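Local coordinates for protein adenylosuccinate lyase (Francisella tularensis subsp. tularensis SCHU S4, PDB 4EEI) that probably catalyses two steps of purine biosynthesis, splitting adenylosuccinate into AMP and fumarate and releasing fumarate from the related imidazole-carboxamide succinate intermediate, at residues K221-H226 and R310-D315; T278-M283 and F317-Y322. All blocks are in the same frame, centred on the assembly; numbering follows the deposited sequence.

Contact 1. Residues K221-H226 and R310-D315. With AMP (adenosine monophosphate), chain O.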
ATOM      1  N   LYS B 221     -13.941  -0.341  -6.198  1.00 16.77           N
ATOM      2  CA  LYS B 221     -14.472   0.991  -5.963  1.00 17.08           C
ATOM      3  C   LYS B 221     -15.052   1.084  -4.554  1.00 18.48           C
ATOM      4  O   LYS B 221     -14.788   2.048  -3.829  1.00 18.84           O
ATOM      5  CB  LYS B 221     -15.541   1.350  -6.999  1.00 17.92           C
ATOM      6  CG  LYS B 221     -16.278   2.655  -6.658  1.00 19.97           C
ATOM      7  CD  LYS B 221     -17.134   3.154  -7.822  1.00 21.51           C
ATOM      8  CE  LYS B 221     -17.869   4.441  -7.450  1.00 22.84           C
ATOM      9  NZ  LYS B 221     -18.673   4.939  -8.607  1.00 20.84           N
ATOM     10  N   LEU B 222     -15.830   0.074  -4.161  1.00 17.23           N
ATOM     11  CA  LEU B 222     -16.435   0.041  -2.833  1.00 17.79           C
ATOM     12  C   LEU B 222     -15.369  -0.014  -1.745  1.00 20.41           C
ATOM     13  O   LEU B 222     -15.447   0.717  -0.752  1.00 18.97           O
ATOM     14  CB  LEU B 222     -17.381  -1.160  -2.697  1.00 16.22           C
ATOM     15  CG  LEU B 222     -17.986  -1.383  -1.302  1.00 23.55           C
ATOM     16  CD1 LEU B 222     -18.775  -0.167  -0.840  1.00 20.50           C
ATOM     17  CD2 LEU B 222     -18.880  -2.618  -1.280  1.00 20.47           C
ATOM     18  N   ILE B 223     -14.383  -0.887  -1.929  1.00 16.40           N
ATOM     19  CA  ILE B 223     -13.286  -1.004  -0.971  1.00 17.78           C
ATOM     20  C   ILE B 223     -12.498   0.307  -0.863  1.00 17.64           C
ATOM     21  O   ILE B 223     -12.024   0.662   0.221  1.00 21.25           O
ATOM     22  CB  ILE B 223     -12.376  -2.199  -1.334  1.00 19.41           C
ATOM     23  CG1 ILE B 223     -13.200  -3.488  -1.335  1.00 16.14           C
ATOM     24  CG2 ILE B 223     -11.193  -2.315  -0.375  1.00 18.56           C
ATOM     25  CD1 ILE B 223     -13.802  -3.842   0.012  1.00 17.76           C
ATOM     26  N   SER B 224     -12.367   1.031  -1.976  1.00 17.22           N
ATOM     27  CA  SER B 224     -11.743   2.358  -1.958  1.00 19.71           C
ATOM     28  C   SER B 224     -12.534   3.359  -1.128  1.00 19.30           C
ATOM     29  O   SER B 224     -11.951   4.190  -0.413  1.00 16.89           O
ATOM     30  CB  SER B 224     -11.561   2.894  -3.378  1.00 21.20           C
ATOM     31  OG  SER B 224     -10.630   2.083  -4.076  1.00 28.44           O
ATOM     32  N   ILE B 225     -13.857   3.303  -1.225  1.00 17.34           N
ATOM     33  CA  ILE B 225     -14.682   4.138  -0.352  1.00 19.75           C
ATOM     34  C   ILE B 225     -14.458   3.754   1.117  1.00 20.25           C
ATOM     35  O   ILE B 225     -14.370   4.614   2.000  1.00 17.09           O
ATOM     36  CB  ILE B 225     -16.177   4.018  -0.689  1.00 20.76           C
ATOM     37  CG1 ILE B 225     -16.445   4.512  -2.112  1.00 20.36           C
ATOM     38  CG2 ILE B 225     -17.023   4.820   0.310  1.00 21.96           C
ATOM     39  CD1 ILE B 225     -17.852   4.173  -2.608  1.00 16.68           C
ATOM     40  N   HIS B 226     -14.374   2.458   1.389  1.00 14.78           N
ATOM     41  CA  HIS B 226     -14.151   2.003   2.759  1.00 15.44           C
ATOM     42  C   HIS B 226     -12.781   2.484   3.260  1.00 19.25           C
ATOM     43  O   HIS B 226     -12.615   2.779   4.449  1.00 19.28           O
ATOM     44  CB  HIS B 226     -14.269   0.475   2.833  1.00 16.37           C
ATOM     45  CG  HIS B 226     -15.684  -0.014   2.845  1.00 18.78           C
ATOM     46  ND1 HIS B 226     -16.016  -1.322   3.121  1.00 22.05           N
ATOM     47  CD2 HIS B 226     -16.853   0.637   2.634  1.00 19.09           C
ATOM     48  CE1 HIS B 226     -17.332  -1.457   3.083  1.00 21.61           C
ATOM     49  NE2 HIS B 226     -17.866  -0.283   2.797  1.00 20.59           N
ATOM     50  N   ARG B 310     -11.858 -14.335  -0.244  1.00 17.04           N
ATOM     51  CA  ARG B 310     -12.368 -15.150   0.864  1.00 15.95           C
ATOM     52  C   ARG B 310     -11.834 -14.686   2.211  1.00 21.97           C
ATOM     53  O   ARG B 310     -12.486 -14.865   3.229  1.00 19.32           O
ATOM     54  CB  ARG B 310     -11.988 -16.623   0.674  1.00 19.01           C
ATOM     55  CG  ARG B 310     -12.648 -17.335  -0.512  1.00 20.16           C
ATOM     56  CD  ARG B 310     -12.217 -18.803  -0.511  1.00 21.33           C
ATOM     57  NE  ARG B 310     -12.500 -19.482  -1.771  1.00 25.03           N
ATOM     58  CZ  ARG B 310     -13.613 -20.162  -2.032  1.00 30.83           C
ATOM     59  NH1 ARG B 310     -14.570 -20.264  -1.120  1.00 29.31           N
ATOM     60  NH2 ARG B 310     -13.764 -20.747  -3.214  1.00 28.29           N
ATOM     61  N   PHE B 311     -10.637 -14.109   2.220  1.00 19.80           N
ATOM     62  CA  PHE B 311     -10.069 -13.554   3.450  1.00 16.89           C
ATOM     63  C   PHE B 311     -10.547 -12.132   3.701  1.00 19.00           C
ATOM     64  O   PHE B 311     -11.105 -11.833   4.753  1.00 21.80           O
ATOM     65  CB  PHE B 311      -8.540 -13.497   3.368  1.00 16.49           C
ATOM     66  CG  PHE B 311      -7.853 -14.808   3.650  1.00 19.56           C
ATOM     67  CD1 PHE B 311      -7.604 -15.209   4.952  1.00 21.76           C
ATOM     68  CD2 PHE B 311      -7.421 -15.613   2.609  1.00 23.50           C
ATOM     69  CE1 PHE B 311      -6.949 -16.409   5.203  1.00 24.39           C
ATOM     70  CE2 PHE B 311      -6.756 -16.801   2.854  1.00 28.00           C
ATOM     71  CZ  PHE B 311      -6.528 -17.202   4.145  1.00 24.43           C
ATOM     72  N   TYR B 312     -10.307 -11.242   2.746  1.00 19.74           N
ATOM     73  CA  TYR B 312     -10.439  -9.817   3.050  1.00 23.03           C
ATOM     74  C   TYR B 312     -11.863  -9.257   3.016  1.00 20.28           C
ATOM     75  O   TYR B 312     -12.147  -8.288   3.712  1.00 20.11           O
ATOM     76  CB  TYR B 312      -9.469  -8.964   2.213  1.00 18.53           C
ATOM     77  CG  TYR B 312     -10.051  -8.392   0.942  1.00 19.27           C
ATOM     78  CD1 TYR B 312     -10.721  -7.174   0.948  1.00 20.00           C
ATOM     79  CD2 TYR B 312      -9.908  -9.054  -0.269  1.00 20.42           C
ATOM     80  CE1 TYR B 312     -11.243  -6.640  -0.220  1.00 23.87           C
ATOM     81  CE2 TYR B 312     -10.433  -8.528  -1.444  1.00 20.08           C
ATOM     82  CZ  TYR B 312     -11.100  -7.327  -1.406  1.00 20.19           C
ATOM     83  OH  TYR B 312     -11.625  -6.797  -2.564  1.00 22.20           O
ATOM     84  N   LEU B 313     -12.751  -9.831   2.209  1.00 16.92           N
ATOM     85  CA  LEU B 313     -14.113  -9.288   2.149  1.00 18.96           C
ATOM     86  C   LEU B 313     -14.901  -9.478   3.453  1.00 16.92           C
ATOM     87  O   LEU B 313     -15.476  -8.516   3.958  1.00 18.81           O
ATOM     88  CB  LEU B 313     -14.900  -9.824   0.947  1.00 20.86           C
ATOM     89  CG  LEU B 313     -14.521  -9.227  -0.409  1.00 22.14           C
ATOM     90  CD1 LEU B 313     -15.376  -9.848  -1.524  1.00 21.91           C
ATOM     91  CD2 LEU B 313     -14.671  -7.710  -0.399  1.00 22.68           C
ATOM     92  N   PRO B 314     -14.936 -10.706   4.012  1.00 16.86           N
ATOM     93  CA  PRO B 314     -15.633 -10.799   5.301  1.00 18.86           C
ATOM     94  C   PRO B 314     -14.940  -9.975   6.386  1.00 22.95           C
ATOM     95  O   PRO B 314     -15.613  -9.463   7.296  1.00 19.76           O
ATOM     96  CB  PRO B 314     -15.551 -12.296   5.634  1.00 19.01           C
ATOM     97  CG  PRO B 314     -15.440 -12.975   4.295  1.00 19.68           C
ATOM     98  CD  PRO B 314     -14.549 -12.038   3.506  1.00 19.26           C
ATOM     99  N   ASP B 315     -13.617  -9.849   6.313  1.00 18.32           N
ATOM    100  CA  ASP B 315     -12.915  -9.053   7.320  1.00 20.22           C
ATOM    101  C   ASP B 315     -13.198  -7.576   7.133  1.00 18.58           C
ATOM    102  O   ASP B 315     -13.349  -6.846   8.098  1.00 20.02           O
ATOM    103  CB  ASP B 315     -11.407  -9.272   7.270  1.00 19.47           C
ATOM    104  CG  ASP B 315     -10.995 -10.616   7.825  1.00 30.67           C
ATOM    105  OD1 ASP B 315     -11.850 -11.309   8.416  1.00 31.07           O
ATOM    106  OD2 ASP B 315      -9.808 -10.975   7.676  1.00 32.44           O
TER
HETATM  107  P   AMP O 503      -9.785 -21.131  -4.267  1.00 31.67           P
HETATM  108  O1P AMP O 503      -9.392 -21.785  -2.967  1.00 27.20           O
HETATM  109  O2P AMP O 503      -8.623 -20.736  -5.141  1.00 29.12           O
HETATM  110  O3P AMP O 503     -10.849 -20.072  -4.132  1.00 28.87           O
HETATM  111  O5' AMP O 503     -10.513 -22.306  -5.091  1.00 34.43           O
HETATM  112  C5' AMP O 503     -11.232 -22.016  -6.289  1.00 33.73           C
HETATM  113  C4' AMP O 503     -12.199 -23.155  -6.590  1.00 34.06           C
HETATM  114  O4' AMP O 503     -12.926 -22.881  -7.790  1.00 34.34           O
HETATM  115  C3' AMP O 503     -11.457 -24.465  -6.807  1.00 36.31           C
HETATM  116  O3' AMP O 503     -12.103 -25.492  -6.054  1.00 39.18           O
HETATM  117  C2' AMP O 503     -11.597 -24.759  -8.283  1.00 38.30           C
HETATM  118  O2' AMP O 503     -11.757 -26.159  -8.516  1.00 41.61           O
HETATM  119  C1' AMP O 503     -12.847 -23.995  -8.680  1.00 34.74           C
HETATM  120  N9  AMP O 503     -12.772 -23.548 -10.091  1.00 34.91           N
HETATM  121  C8  AMP O 503     -11.895 -23.984 -11.012  1.00 34.45           C
HETATM  122  N7  AMP O 503     -12.100 -23.377 -12.206  1.00 33.74           N
HETATM  123  C5  AMP O 503     -13.135 -22.532 -12.056  1.00 33.31           C
HETATM  124  C6  AMP O 503     -13.871 -21.581 -12.920  1.00 33.59           C
HETATM  125  N6  AMP O 503     -13.529 -21.413 -14.218  1.00 32.00           N
HETATM  126  N1  AMP O 503     -14.891 -20.893 -12.365  1.00 31.39           N
HETATM  127  C2  AMP O 503     -15.239 -21.054 -11.075  1.00 32.85           C
HETATM  128  N3  AMP O 503     -14.616 -21.896 -10.235  1.00 31.50           N
HETATM  129  C4  AMP O 503     -13.575 -22.650 -10.659  1.00 32.72           C
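Ile-223 meets Tyr-312 and Leu-313 in a small apolar contact, and the same turn of helix 304-333 carries Arg-310 to a bound nucleotide: one short piece of helix can serve the core on one side and a ligand on another. In the apolar part the CG1-CD1 branch of Ile-223 does the touching: CG1 lies at the edge of the Tyr-312 ring in its plane, 3.9 Å from OH of Tyr-312, and CD1 near that plane, 3.8 Å from CE1, the two side chains approaching from opposite directions. Leu-313 comes in at about a right angle, its CD2 4.0 Å from CD1 of Ile-223, while its own CG rests over one face of the Tyr-312 ring, offset toward the rim. The first torsion of Tyr-312, 95°, falls away from the staggered positions and swings the ring end toward Ile-223. His-287 and Ala-291 of helix 272-293 pack against both Ile-223 and Tyr-312, a third helix closing over the pair.

The chain of Arg-310, the polar part, runs extended from CG to NE, and the guanidinium turns an edge to the AMP phosphate, with O3P in its plane. Two hydrogen bonds converge on that one oxygen: NE to O3P at 2.9 Å (N-H...O 155°) and NH2 to O3P at 3.1 Å (141°). Asp-68 forms a salt bridge with the same NH2 and would help fix the group's rotation. Tyr-5 and Arg-4 of the second subunit also bond the AMP, so the site is built by more than one subunit, as is the rule for active sites of the fumarase/aspartase (lyase 1) superfamily.

Contact 2. Residues T278-M283 and F317-Y322; sequences TGMARM and FGIMVY
Met-280 reaches from helix 272-293 to Ile-319 and Tyr-322 of helix 304-333, and its course shows how a flexible side chain can fill the groove between two helices. At the root, CB sits 3.9 Å from CG2 of Ile-319, beside the closest pair of alpha carbons. The chain then bends at CG (chi2 -65°), which brings SD alongside the same methyl, 3.8 Å from CG2 of Ile-319. Beyond the sulfur the chain straightens, and CE ends 3.6 Å from CE2 of Tyr-322, the two side chains crossing at about a right angle. The sulfur itself stands 5.4 Å from the ring centroid of Tyr-322 and oblique to it (57° off the normal), a Met-aromatic contact.

These helices belong to the long helical bundle of the fumarase/aspartase fold; the two segments run roughly antiparallel (149° between their directions), their axes 10.0 Å apart at closest. One turn beyond Met-280, CB of Met-283 is met by the other branch of Ile-319, whose CD1 lies 3.8 Å away, so the two arms of one isoleucine divide between two methionines. Phe-311 of the second subunit packs on Ile-319, and Ile-290 of that subunit on Met-283, which sets this seam against the subunit interface. The Tyr-322 ring also meets Tyr-5 of its own chain edge to face, while its OH is hydrogen-bonded to NH1 of Arg-326.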
ATOM      1  N   THR B 278      -7.948   2.920  15.776  1.00 18.62           N
ATOM      2  CA  THR B 278      -6.846   3.300  14.904  1.00 15.43           C
ATOM      3  C   THR B 278      -6.292   2.028  14.251  1.00 18.62           C
ATOM      4  O   THR B 278      -5.956   2.010  13.052  1.00 19.73           O
ATOM      5  CB  THR B 278      -5.763   4.037  15.716  1.00 18.68           C
ATOM      6  OG1 THR B 278      -6.332   5.236  16.281  1.00 18.54           O
ATOM      7  CG2 THR B 278      -4.582   4.413  14.816  1.00 19.82           C
ATOM      8  N   GLY B 279      -6.208   0.961  15.036  1.00 17.00           N
ATOM      9  CA  GLY B 279      -5.784  -0.336  14.521  1.00 17.76           C
ATOM     10  C   GLY B 279      -6.741  -0.829  13.457  1.00 20.89           C
ATOM     11  O   GLY B 279      -6.330  -1.356  12.414  1.00 19.69           O
ATOM     12  N   MET B 280      -8.031  -0.646  13.708  1.00 18.62           N
ATOM     13  CA  MET B 280      -9.036  -1.083  12.745  1.00 17.82           C
ATOM     14  C   MET B 280      -8.882  -0.333  11.438  1.00 19.18           C
ATOM     15  O   MET B 280      -9.008  -0.916  10.359  1.00 18.18           O
ATOM     16  CB  MET B 280     -10.439  -0.871  13.312  1.00 16.83           C
ATOM     17  CG  MET B 280     -10.702  -1.662  14.578  1.00 20.71           C
ATOM     18  SD  MET B 280     -10.676  -3.447  14.286  1.00 26.28           S
ATOM     19  CE  MET B 280     -10.849  -4.032  15.975  1.00 24.23           C
ATOM     20  N   ALA B 281      -8.593   0.960  11.529  1.00 20.46           N
ATOM     21  CA  ALA B 281      -8.405   1.774  10.332  1.00 20.56           C
ATOM     22  C   ALA B 281      -7.228   1.282   9.495  1.00 18.48           C
ATOM     23  O   ALA B 281      -7.307   1.269   8.262  1.00 18.31           O
ATOM     24  CB  ALA B 281      -8.217   3.238  10.703  1.00 20.99           C
ATOM     25  N   ARG B 282      -6.132   0.903  10.153  1.00 20.07           N
ATOM     26  CA  ARG B 282      -4.965   0.395   9.428  1.00 20.44           C
ATOM     27  C   ARG B 282      -5.311  -0.863   8.638  1.00 19.62           C
ATOM     28  O   ARG B 282      -4.819  -1.064   7.525  1.00 19.58           O
ATOM     29  CB  ARG B 282      -3.798   0.117  10.384  1.00 23.40           C
ATOM     30  CG  ARG B 282      -3.208   1.363  11.014  1.00 23.24           C
ATOM     31  CD  ARG B 282      -2.055   1.070  11.960  1.00 21.90           C
ATOM     32  NE  ARG B 282      -1.724   2.296  12.681  1.00 20.40           N
ATOM     33  CZ  ARG B 282      -1.290   2.357  13.933  1.00 22.38           C
ATOM     34  NH1 ARG B 282      -1.081   1.244  14.637  1.00 19.86           N
ATOM     35  NH2 ARG B 282      -1.058   3.545  14.477  1.00 19.69           N
ATOM     36  N   MET B 283      -6.140  -1.711   9.244  0.78 19.20           N
ATOM     37  CA  MET B 283      -6.581  -2.943   8.601  0.78 19.45           C
ATOM     38  C   MET B 283      -7.398  -2.656   7.342  0.78 18.62           C
ATOM     39  O   MET B 283      -7.145  -3.235   6.288  0.78 21.02           O
ATOM     40  CB  MET B 283      -7.416  -3.791   9.567  0.78 17.08           C
ATOM     41  CG  MET B 283      -6.651  -4.361  10.752  0.78 18.47           C
ATOM     42  SD  MET B 283      -5.297  -5.461  10.272  0.78 18.67           S
ATOM     43  CE  MET B 283      -6.115  -6.509   9.055  0.78 26.91           C
ATOM     44  N   PHE B 317     -15.907  -6.049   5.779  1.00 18.37           N
ATOM     45  CA  PHE B 317     -17.232  -5.720   6.286  1.00 18.09           C
ATOM     46  C   PHE B 317     -17.338  -5.916   7.796  1.00 18.91           C
ATOM     47  O   PHE B 317     -17.957  -5.105   8.503  1.00 19.92           O
ATOM     48  CB  PHE B 317     -18.306  -6.515   5.537  1.00 19.19           C
ATOM     49  CG  PHE B 317     -18.512  -6.041   4.129  1.00 19.56           C
ATOM     50  CD1 PHE B 317     -19.162  -4.841   3.881  1.00 20.99           C
ATOM     51  CD2 PHE B 317     -18.052  -6.786   3.056  1.00 21.15           C
ATOM     52  CE1 PHE B 317     -19.352  -4.388   2.574  1.00 21.94           C
ATOM     53  CE2 PHE B 317     -18.236  -6.341   1.750  1.00 24.59           C
ATOM     54  CZ  PHE B 317     -18.886  -5.140   1.516  1.00 24.82           C
ATOM     55  N   GLY B 318     -16.732  -6.983   8.307  1.00 17.53           N
ATOM     56  CA  GLY B 318     -16.786  -7.237   9.741  1.00 18.69           C
ATOM     57  C   GLY B 318     -16.108  -6.130  10.540  1.00 22.34           C
ATOM     58  O   GLY B 318     -16.636  -5.652  11.541  1.00 20.92           O
ATOM     59  N   ILE B 319     -14.928  -5.722  10.103  1.00 20.09           N
ATOM     60  CA  ILE B 319     -14.210  -4.664  10.794  1.00 21.36           C
ATOM     61  C   ILE B 319     -14.937  -3.327  10.640  1.00 20.76           C
ATOM     62  O   ILE B 319     -15.014  -2.553  11.587  1.00 19.05           O
ATOM     63  CB  ILE B 319     -12.779  -4.532  10.252  1.00 18.06           C
ATOM     64  CG1 ILE B 319     -11.945  -5.751  10.670  1.00 19.74           C
ATOM     65  CG2 ILE B 319     -12.126  -3.252  10.757  1.00 16.20           C
ATOM     66  CD1 ILE B 319     -10.601  -5.843   9.910  1.00 19.87           C
ATOM     67  N   MET B 320     -15.467  -3.055   9.453  1.00 18.38           N
ATOM     68  CA  MET B 320     -16.134  -1.772   9.213  1.00 19.30           C
ATOM     69  C   MET B 320     -17.343  -1.616  10.130  1.00 16.25           C
ATOM     70  O   MET B 320     -17.524  -0.578  10.771  1.00 19.66           O
ATOM     71  CB  MET B 320     -16.566  -1.636   7.747  1.00 20.17           C
ATOM     72  CG  MET B 320     -17.328  -0.339   7.454  1.00 20.54           C
ATOM     73  SD  MET B 320     -16.297   1.121   7.699  1.00 21.06           S
ATOM     74  CE  MET B 320     -15.252   1.044   6.252  1.00 14.56           C
ATOM     75  N   VAL B 321     -18.180  -2.640  10.192  1.00 17.52           N
ATOM     76  CA  VAL B 321     -19.355  -2.577  11.056  1.00 19.20           C
ATOM     77  C   VAL B 321     -18.943  -2.482  12.531  1.00 22.96           C
ATOM     78  O   VAL B 321     -19.470  -1.653  13.285  1.00 18.16           O
ATOM     79  CB  VAL B 321     -20.294  -3.765  10.817  1.00 17.44           C
ATOM     80  CG1 VAL B 321     -21.399  -3.794  11.868  1.00 18.42           C
ATOM     81  CG2 VAL B 321     -20.902  -3.671   9.414  1.00 17.26           C
ATOM     82  N   TYR B 322     -17.993  -3.317  12.941  1.00 17.86           N
ATOM     83  CA  TYR B 322     -17.470  -3.254  14.316  1.00 20.16           C
ATOM     84  C   TYR B 322     -16.963  -1.855  14.653  1.00 18.86           C
ATOM     85  O   TYR B 322     -17.270  -1.314  15.717  1.00 22.30           O
ATOM     86  CB  TYR B 322     -16.336  -4.271  14.523  1.00 18.55           C
ATOM     87  CG  TYR B 322     -15.709  -4.198  15.908  1.00 20.14           C
ATOM     88  CD1 TYR B 322     -16.209  -4.954  16.950  1.00 24.00           C
ATOM     89  CD2 TYR B 322     -14.612  -3.372  16.163  1.00 25.68           C
ATOM     90  CE1 TYR B 322     -15.653  -4.893  18.219  1.00 26.76           C
ATOM     91  CE2 TYR B 322     -14.048  -3.300  17.439  1.00 22.74           C
ATOM     92  CZ  TYR B 322     -14.573  -4.069  18.451  1.00 24.17           C
ATOM     93  OH  TYR B 322     -14.033  -4.017  19.722  1.00 24.57           O
TER

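Contacts 1 and 2 are both buried, their centres 10 Å apart, and both draw on helix 304-333, which meets helix 217-244 in the first and helix 272-293 in the second. They also touch directly: CG of His-226 lies 3.6 Å from CE of Met-320, and CD2 of Leu-222 lies 3.8 Å from CZ of Phe-317. Each is apolar where its helices meet, but contact 2 buries about twice the surface, 212 against 99 Å², and adds a Met-aromatic contact from Met-280. Contact 1 adds charge at one end, where Arg-310 leaves the core for the nucleotide. Both reach the second subunit, and contact 1 a third as well.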